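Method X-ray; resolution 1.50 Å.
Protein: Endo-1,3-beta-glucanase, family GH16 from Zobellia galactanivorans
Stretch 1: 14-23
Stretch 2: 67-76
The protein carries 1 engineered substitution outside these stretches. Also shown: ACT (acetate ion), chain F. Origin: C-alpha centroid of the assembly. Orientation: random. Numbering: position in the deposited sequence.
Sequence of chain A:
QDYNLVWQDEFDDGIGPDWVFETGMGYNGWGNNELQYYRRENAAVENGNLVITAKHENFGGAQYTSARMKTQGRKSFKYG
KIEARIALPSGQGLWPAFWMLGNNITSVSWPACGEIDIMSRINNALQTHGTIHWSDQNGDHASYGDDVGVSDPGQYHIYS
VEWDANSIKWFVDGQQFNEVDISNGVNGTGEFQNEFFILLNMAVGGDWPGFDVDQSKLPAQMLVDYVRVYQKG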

ATOM      1  N   GLY A  14       8.835  -6.831  17.404  1.00 33.26           N
ATOM      2  CA  GLY A  14       7.410  -6.587  17.391  1.00 31.22           C
ATOM      3  C   GLY A  14       7.050  -5.465  16.449  1.00 26.79           C
ATOM      4  O   GLY A  14       7.923  -4.864  15.778  1.00 27.89           O
ATOM      5  N   ILE A  15       5.751  -5.192  16.390  1.00 27.01           N
ATOM      6  CA  ILE A  15       5.208  -4.141  15.533  1.00 25.21           C
ATOM      7  C   ILE A  15       5.383  -2.849  16.318  1.00 24.09           C
ATOM      8  O   ILE A  15       5.085  -2.814  17.542  1.00 29.69           O
ATOM      9  N   GLY A  16       5.865  -1.801  15.651  1.00 26.36           N
ATOM     10  CA  GLY A  16       6.123  -0.519  16.333  1.00 25.45           C
ATOM     11  C   GLY A  16       4.863   0.217  16.777  1.00 24.80           C
ATOM     12  O   GLY A  16       3.756  -0.198  16.429  1.00 26.51           O
ATOM     13  N   PRO A  17       5.033   1.330  17.523  1.00 25.01           N
ATOM     14  CA  PRO A  17       3.909   2.047  18.169  1.00 26.72           C
ATOM     15  C   PRO A  17       3.026   2.893  17.221  1.00 20.46           C
ATOM     16  O   PRO A  17       1.985   3.430  17.695  1.00 27.35           O
ATOM     17  N   ASP A  18       3.418   3.011  15.943  1.00 22.03           N
ATOM     18  CA  ASP A  18       2.714   3.947  15.026  1.00 21.61           C
ATOM     19  C   ASP A  18       1.679   3.320  14.103  1.00 22.35           C
ATOM     20  O   ASP A  18       1.166   3.979  13.216  1.00 26.66           O
ATOM     21  N   TRP A  19       1.364   2.053  14.347  1.00 21.32           N
ATOM     22  CA  TRP A  19       0.379   1.350  13.533  1.00 20.47           C
ATOM     23  C   TRP A  19      -0.936   1.084  14.211  1.00 19.94           C
ATOM     24  O   TRP A  19      -0.980   0.697  15.382  1.00 25.90           O
ATOM     25  N   VAL A  20      -2.005   1.290  13.446  1.00 20.86           N
ATOM     26  CA  VAL A  20      -3.398   1.008  13.807  1.00 25.71           C
ATOM     27  C   VAL A  20      -3.844  -0.114  12.889  1.00 23.89           C
ATOM     28  O   VAL A  20      -3.561  -0.084  11.669  1.00 23.99           O
ATOM     29  N   PHE A  21      -4.551  -1.093  13.440  1.00 21.86           N
ATOM     30  CA  PHE A  21      -5.028  -2.251  12.668  1.00 23.32           C
ATOM     31  C   PHE A  21      -6.483  -2.066  12.327  1.00 25.67           C
ATOM     32  O   PHE A  21      -7.277  -1.684  13.181  1.00 30.76           O
ATOM     33  N   GLU A  22      -6.824  -2.334  11.073  1.00 23.07           N
ATOM     34  CA  GLU A  22      -8.220  -2.281  10.617  1.00 23.89           C
ATOM     35  C   GLU A  22      -8.808  -3.682  10.663  1.00 21.99           C
ATOM     36  O   GLU A  22      -8.073  -4.674  10.579  1.00 25.16           O
ATOM     37  N   THR A  23     -10.128  -3.775  10.811  1.00 24.97           N
ATOM     38  CA  THR A  23     -10.775  -5.068  10.882  1.00 23.35           C
ATOM     39  C   THR A  23     -11.995  -5.069   9.984  1.00 25.79           C
ATOM     40  O   THR A  23     -12.540  -3.977   9.674  1.00 25.52           O
ATOM     41  N   ALA A  67      -4.611  -8.965   6.963  1.00 18.73           N
ATOM     42  CA  ALA A  67      -4.414  -7.781   7.789  1.00 17.71           C
ATOM     43  C   ALA A  67      -4.240  -6.532   6.955  1.00 18.21           C
ATOM     44  O   ALA A  67      -3.781  -6.595   5.821  1.00 19.57           O
ATOM     45  N   ARG A  68      -4.637  -5.409   7.543  1.00 17.98           N
ATOM     46  CA  ARG A  68      -4.504  -4.080   6.972  1.00 18.79           C
ATOM     47  C   ARG A  68      -4.123  -3.155   8.124  1.00 20.23           C
ATOM     48  O   ARG A  68      -4.812  -3.113   9.151  1.00 20.85           O
ATOM     49  N   MET A  69      -3.024  -2.421   7.944  1.00 19.13           N
ATOM     50  CA  MET A  69      -2.454  -1.562   8.976  1.00 20.02           C
ATOM     51  C   MET A  69      -2.194  -0.174   8.440  1.00 20.26           C
ATOM     52  O   MET A  69      -1.868  -0.041   7.274  1.00 19.51           O
ATOM     53  N   LYS A  70      -2.315   0.859   9.272  1.00 19.00           N
ATOM     54  CA  LYS A  70      -2.106   2.241   8.829  1.00 18.47           C
ATOM     55  C   LYS A  70      -1.456   3.038   9.938  1.00 19.69           C
ATOM     56  O   LYS A  70      -1.592   2.664  11.108  1.00 21.85           O
ATOM     57  N   THR A  71      -0.769   4.128   9.569  1.00 19.37           N
ATOM     58  CA  THR A  71      -0.166   5.005  10.567  1.00 18.63           C
ATOM     59  C   THR A  71      -1.071   6.218  10.846  1.00 20.37           C
ATOM     60  O   THR A  71      -0.644   7.157  11.528  1.00 22.05           O
ATOM     61  N   GLN A  72      -2.302   6.211  10.313  1.00 21.09           N
ATOM     62  CA  GLN A  72      -3.244   7.330  10.516  1.00 21.79           C
ATOM     63  C   GLN A  72      -3.365   7.772  11.981  1.00 24.51           C
ATOM     64  O   GLN A  72      -3.606   6.919  12.850  1.00 25.43           O
ATOM     65  N   GLY A  73      -3.178   9.077  12.236  1.00 26.57           N
ATOM     66  CA  GLY A  73      -3.261   9.652  13.590  1.00 28.98           C
ATOM     67  C   GLY A  73      -2.009   9.490  14.450  1.00 24.73           C
ATOM     68  O   GLY A  73      -1.954  10.005  15.589  1.00 28.31           O
ATOM     69  N   ARG A  74      -1.011   8.771  13.925  1.00 25.20           N
ATOM     70  CA  ARG A  74       0.247   8.512  14.646  1.00 27.04           C
ATOM     71  C   ARG A  74       1.455   9.028  13.895  1.00 23.89           C
ATOM     72  O   ARG A  74       2.355   9.623  14.530  1.00 26.89           O
ATOM     73  N   LYS A  75       1.486   8.834  12.569  1.00 22.58           N
ATOM     74  CA  LYS A  75       2.646   9.270  11.817  1.00 23.67           C
ATOM     75  C   LYS A  75       2.207   9.679  10.437  1.00 24.34           C
ATOM     76  O   LYS A  75       1.549   8.898   9.761  1.00 23.40           O
ATOM     77  N   SER A  76       2.545  10.899  10.024  1.00 20.88           N
ATOM     78  CA  SER A  76       2.175  11.341   8.669  1.00 21.48           C
ATOM     79  C   SER A  76       3.274  12.280   8.177  1.00 21.87           C
ATOM     80  O   SER A  76       4.036  12.878   8.991  1.00 22.81           O
TER

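The most unusual feature of this contact is an acetate ion, probably from the crystallisation liquor, held beside a cluster of charged side chains. Glu-22 reaches out in an m, t conformation between two basic residues of the other stretch. Its OE1 accepts a hydrogen bond from NE of Arg-68 (t, t, t) at 2.7 Å, forming a salt bridge, while its OE2 makes a second, weak salt bridge with Lys-70 NZ at 3.5 Å. The acetate engages the same cations: its O lies 3.0 Å from Arg-68 NH2 and its OXT 3.0 Å from Lys-70 NZ, both hydrogen bonds. Acetate O also comes within 2.5 Å of Glu-22 OE2, so close that one of the two acid groups probably holds a proton. Lys-70 (p, then extended) is steadied further by Gln-72, whose OE1 takes a 2.7 Å hydrogen bond from Lys-70 NZ.

Glu-22, Arg-68 and Lys-70 share one face of an antiparallel pairing with Val-20. Lys-70 and Val-20 are joined by backbone bonds, Val-20 N to Lys-70 O at 2.7 Å and Lys-70 N to Val-20 O at 2.9 Å. Val-20, rotamer t, suits the site because its branched, apolar side chain can pack against the aliphatic chain of Lys-70 and the flat face of the Arg-74 guanidinium: its CG1 is 3.9 Å from Lys-70 CE, and its CG2 covers one face of that guanidinium, 3.6 Å from Arg-74 NE. The guanidinium stays polar at its edge, where Arg-74 NH1 donates to Pro-17 O at 3.0 Å. Arg-74 is m at chi1 and extended beyond it (t, t); its CA-to-CB bond, like those of Ile-15 and Lys-75, points toward the other stretch.

On the opposite face, Met-69 (m, t, p) lies among apolar partners. A flexible thioether fits here, since it can meet differently shaped surfaces: Met-69 CG touches Phe-21 CE2 at 3.4 Å, and Met-69 CE lies 3.8 Å from Ile-15 CG2 and 3.7 Å from Trp-19 CD2. Both Ile-15 and Phe-21 adopt m at chi1. Trp-19, also m, points away overall although its CB touches the other stretch; it is buried and clasped between two methyl groups, with Met-69 CE over one face of its indole and Thr-71 CG2 over the other, 3.7 Å from Trp-19 CZ3. Thr-71, rotamer p, serves two roles, because its OG1 donates to Lys-75 O at 2.7 Å while its methyl makes the CH-pi contact.

Within the type I turn from Gly-16 to Trp-19, Asp-18 (m) packs its OD1 3.8 Å from Arg-74 CB, and its OD2 is satisfied elsewhere in the structure. At the other end, a water accepts from Arg-68 N at 3.0 Å and lies 2.8 Å from Glu-22 O, linking the two backbones.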

ATOM      1  CB  ILE A  15       3.750  -4.443  15.095  1.00 26.10           C
ATOM      2  CG1 ILE A  15       3.745  -5.748  14.258  1.00 26.16           C
ATOM      3  CG2 ILE A  15       3.150  -3.256  14.332  1.00 26.28           C
ATOM      4  CD1 ILE A  15       2.414  -6.264  13.728  1.00 26.04           C
ATOM      5  CB  PRO A  17       4.620   2.937  19.207  1.00 30.84           C
ATOM      6  CG  PRO A  17       5.951   3.198  18.602  1.00 30.30           C
ATOM      7  CD  PRO A  17       6.336   1.962  17.823  1.00 26.28           C
ATOM      8  CB  ASP A  18       3.747   4.802  14.264  1.00 22.76           C
ATOM      9  CG  ASP A  18       4.584   5.620  15.203  1.00 24.79           C
ATOM     10  OD1 ASP A  18       3.983   6.331  16.037  1.00 29.16           O
ATOM     11  OD2 ASP A  18       5.828   5.549  15.132  1.00 24.80           O
ATOM     12  CB  TRP A  19       0.959   0.019  13.080  1.00 21.49           C
ATOM     13  CG  TRP A  19       2.218   0.147  12.260  1.00 18.89           C
ATOM     14  CD1 TRP A  19       3.534   0.032  12.702  1.00 22.06           C
ATOM     15  CD2 TRP A  19       2.321   0.414  10.808  1.00 20.57           C
ATOM     16  NE1 TRP A  19       4.417   0.199  11.658  1.00 23.13           N
ATOM     17  CE2 TRP A  19       3.760   0.436  10.499  1.00 20.98           C
ATOM     18  CE3 TRP A  19       1.395   0.628   9.765  1.00 19.91           C
ATOM     19  CZ2 TRP A  19       4.237   0.660   9.198  1.00 20.57           C
ATOM     20  CZ3 TRP A  19       1.888   0.858   8.465  1.00 19.93           C
ATOM     21  CH2 TRP A  19       3.281   0.870   8.190  1.00 21.07           C
ATOM     22  CB  VAL A  20      -4.282   2.271  13.602  1.00 28.30           C
ATOM     23  CG1 VAL A  20      -5.777   1.989  13.758  1.00 29.10           C
ATOM     24  CG2 VAL A  20      -3.833   3.371  14.557  1.00 32.50           C
ATOM     25  CB  PHE A  21      -4.799  -3.528  13.475  1.00 25.30           C
ATOM     26  CG  PHE A  21      -3.347  -3.774  13.740  1.00 28.24           C
ATOM     27  CD1 PHE A  21      -2.716  -3.178  14.855  1.00 30.34           C
ATOM     28  CD2 PHE A  21      -2.584  -4.573  12.873  1.00 31.52           C
ATOM     29  CE1 PHE A  21      -1.356  -3.378  15.106  1.00 32.97           C
ATOM     30  CE2 PHE A  21      -1.215  -4.779  13.128  1.00 34.17           C
ATOM     31  CZ  PHE A  21      -0.604  -4.180  14.239  1.00 32.61           C
ATOM     32  CB  GLU A  22      -8.310  -1.630   9.241  1.00 27.63           C
ATOM     33  CG  GLU A  22      -7.994  -0.144   9.355  1.00 29.91           C
ATOM     34  CD  GLU A  22      -8.041   0.569   8.044  1.00 28.64           C
ATOM     35  OE1 GLU A  22      -7.160   0.340   7.213  1.00 35.31           O
ATOM     36  OE2 GLU A  22      -8.981   1.382   7.872  1.00 34.54           O
ATOM     37  CB  THR A  23     -11.208  -5.428  12.342  1.00 24.51           C
ATOM     38  OG1 THR A  23     -12.200  -4.489  12.760  1.00 30.22           O
ATOM     39  CG2 THR A  23     -10.098  -5.376  13.356  1.00 23.01           C
ATOM     40  CB  ALA A  67      -3.213  -7.952   8.707  1.00 17.58           C
ATOM     41  CB  ARG A  68      -5.807  -3.630   6.287  1.00 20.14           C
ATOM     42  CG  ARG A  68      -5.788  -2.175   5.798  1.00 19.75           C
ATOM     43  CD  ARG A  68      -6.965  -1.923   4.855  1.00 22.16           C
ATOM     44  NE  ARG A  68      -7.249  -0.492   4.668  1.00 22.63           N
ATOM     45  CZ  ARG A  68      -7.862   0.036   3.596  1.00 22.01           C
ATOM     46  NH1 ARG A  68      -8.229  -0.745   2.568  1.00 22.67           N
ATOM     47  NH2 ARG A  68      -8.085   1.343   3.547  1.00 23.07           N
ATOM     48  CB  MET A  69      -1.095  -2.136   9.357  1.00 25.60           C
ATOM     49  CG  MET A  69      -1.082  -3.524   9.919  1.00 28.43           C
ATOM     50  SD  MET A  69       0.575  -4.227   9.772  1.00 26.89           S
ATOM     51  CE  MET A  69       1.602  -3.193  10.847  1.00 24.36           C
ATOM     52  CB  LYS A  70      -3.466   2.854   8.379  1.00 20.25           C
ATOM     53  CG  LYS A  70      -4.486   2.933   9.515  1.00 22.41           C
ATOM     54  CD  LYS A  70      -5.859   3.445   9.090  1.00 22.62           C
ATOM     55  CE  LYS A  70      -6.814   3.450  10.275  1.00 24.01           C
ATOM     56  NZ  LYS A  70      -8.139   4.035   9.912  1.00 27.70           N
ATOM     57  CB  THR A  71       1.246   5.485  10.146  1.00 19.28           C
ATOM     58  OG1 THR A  71       1.162   6.335   8.999  1.00 20.13           O
ATOM     59  CG2 THR A  71       2.154   4.309   9.840  1.00 19.45           C
ATOM     60  CB  GLN A  72      -4.610   6.991   9.915  1.00 23.63           C
ATOM     61  CG  GLN A  72      -5.636   8.115  10.019  1.00 24.83           C
ATOM     62  CD  GLN A  72      -6.945   7.728   9.372  1.00 28.13           C
ATOM     63  OE1 GLN A  72      -7.274   6.539   9.288  1.00 31.83           O
ATOM     64  NE2 GLN A  72      -7.700   8.722   8.903  1.00 29.98           N
ATOM     65  CB  ARG A  74       0.397   7.020  15.002  1.00 26.80           C
ATOM     66  CG  ARG A  74      -0.803   6.547  15.800  1.00 30.81           C
ATOM     67  CD  ARG A  74      -0.648   5.214  16.447  1.00 34.73           C
ATOM     68  NE  ARG A  74      -1.850   4.859  17.211  1.00 34.24           N
ATOM     69  CZ  ARG A  74      -1.966   3.729  17.902  1.00 36.70           C
ATOM     70  NH1 ARG A  74      -0.949   2.849  17.923  1.00 36.78           N
ATOM     71  NH2 ARG A  74      -3.080   3.470  18.572  1.00 39.83           N
ATOM     72  CB  LYS A  75       3.680   8.130  11.809  1.00 27.08           C
ATOM     73  CG  LYS A  75       5.104   8.500  11.518  1.00 31.96           C
ATOM     74  CD  LYS A  75       5.778   9.509  12.432  1.00 36.69           C
ATOM     75  CE  LYS A  75       5.933   9.148  13.900  1.00 43.37           C
ATOM     76  NZ  LYS A  75       6.905  10.138  14.481  1.00 31.09           N
ATOM     77  CB  SER A  76       0.773  11.979   8.604  1.00 25.58           C
ATOM     78  OG  SER A  76       0.704  13.082   9.483  1.00 26.83           O
TER
HETATM   79  C   ACT F1257      -8.889   4.179   6.172  1.00 51.65           C
HETATM   80  O   ACT F1257      -8.460   3.014   6.034  1.00 37.98           O
HETATM   81  OXT ACT F1257      -9.327   4.689   7.242  1.00 44.60           O
HETATM   82  CH3 ACT F1257      -8.872   5.010   4.951  1.00 45.83           C
HETATM   83  O   HOH W   1      -5.621  -6.053  10.325  1.00 22.48           O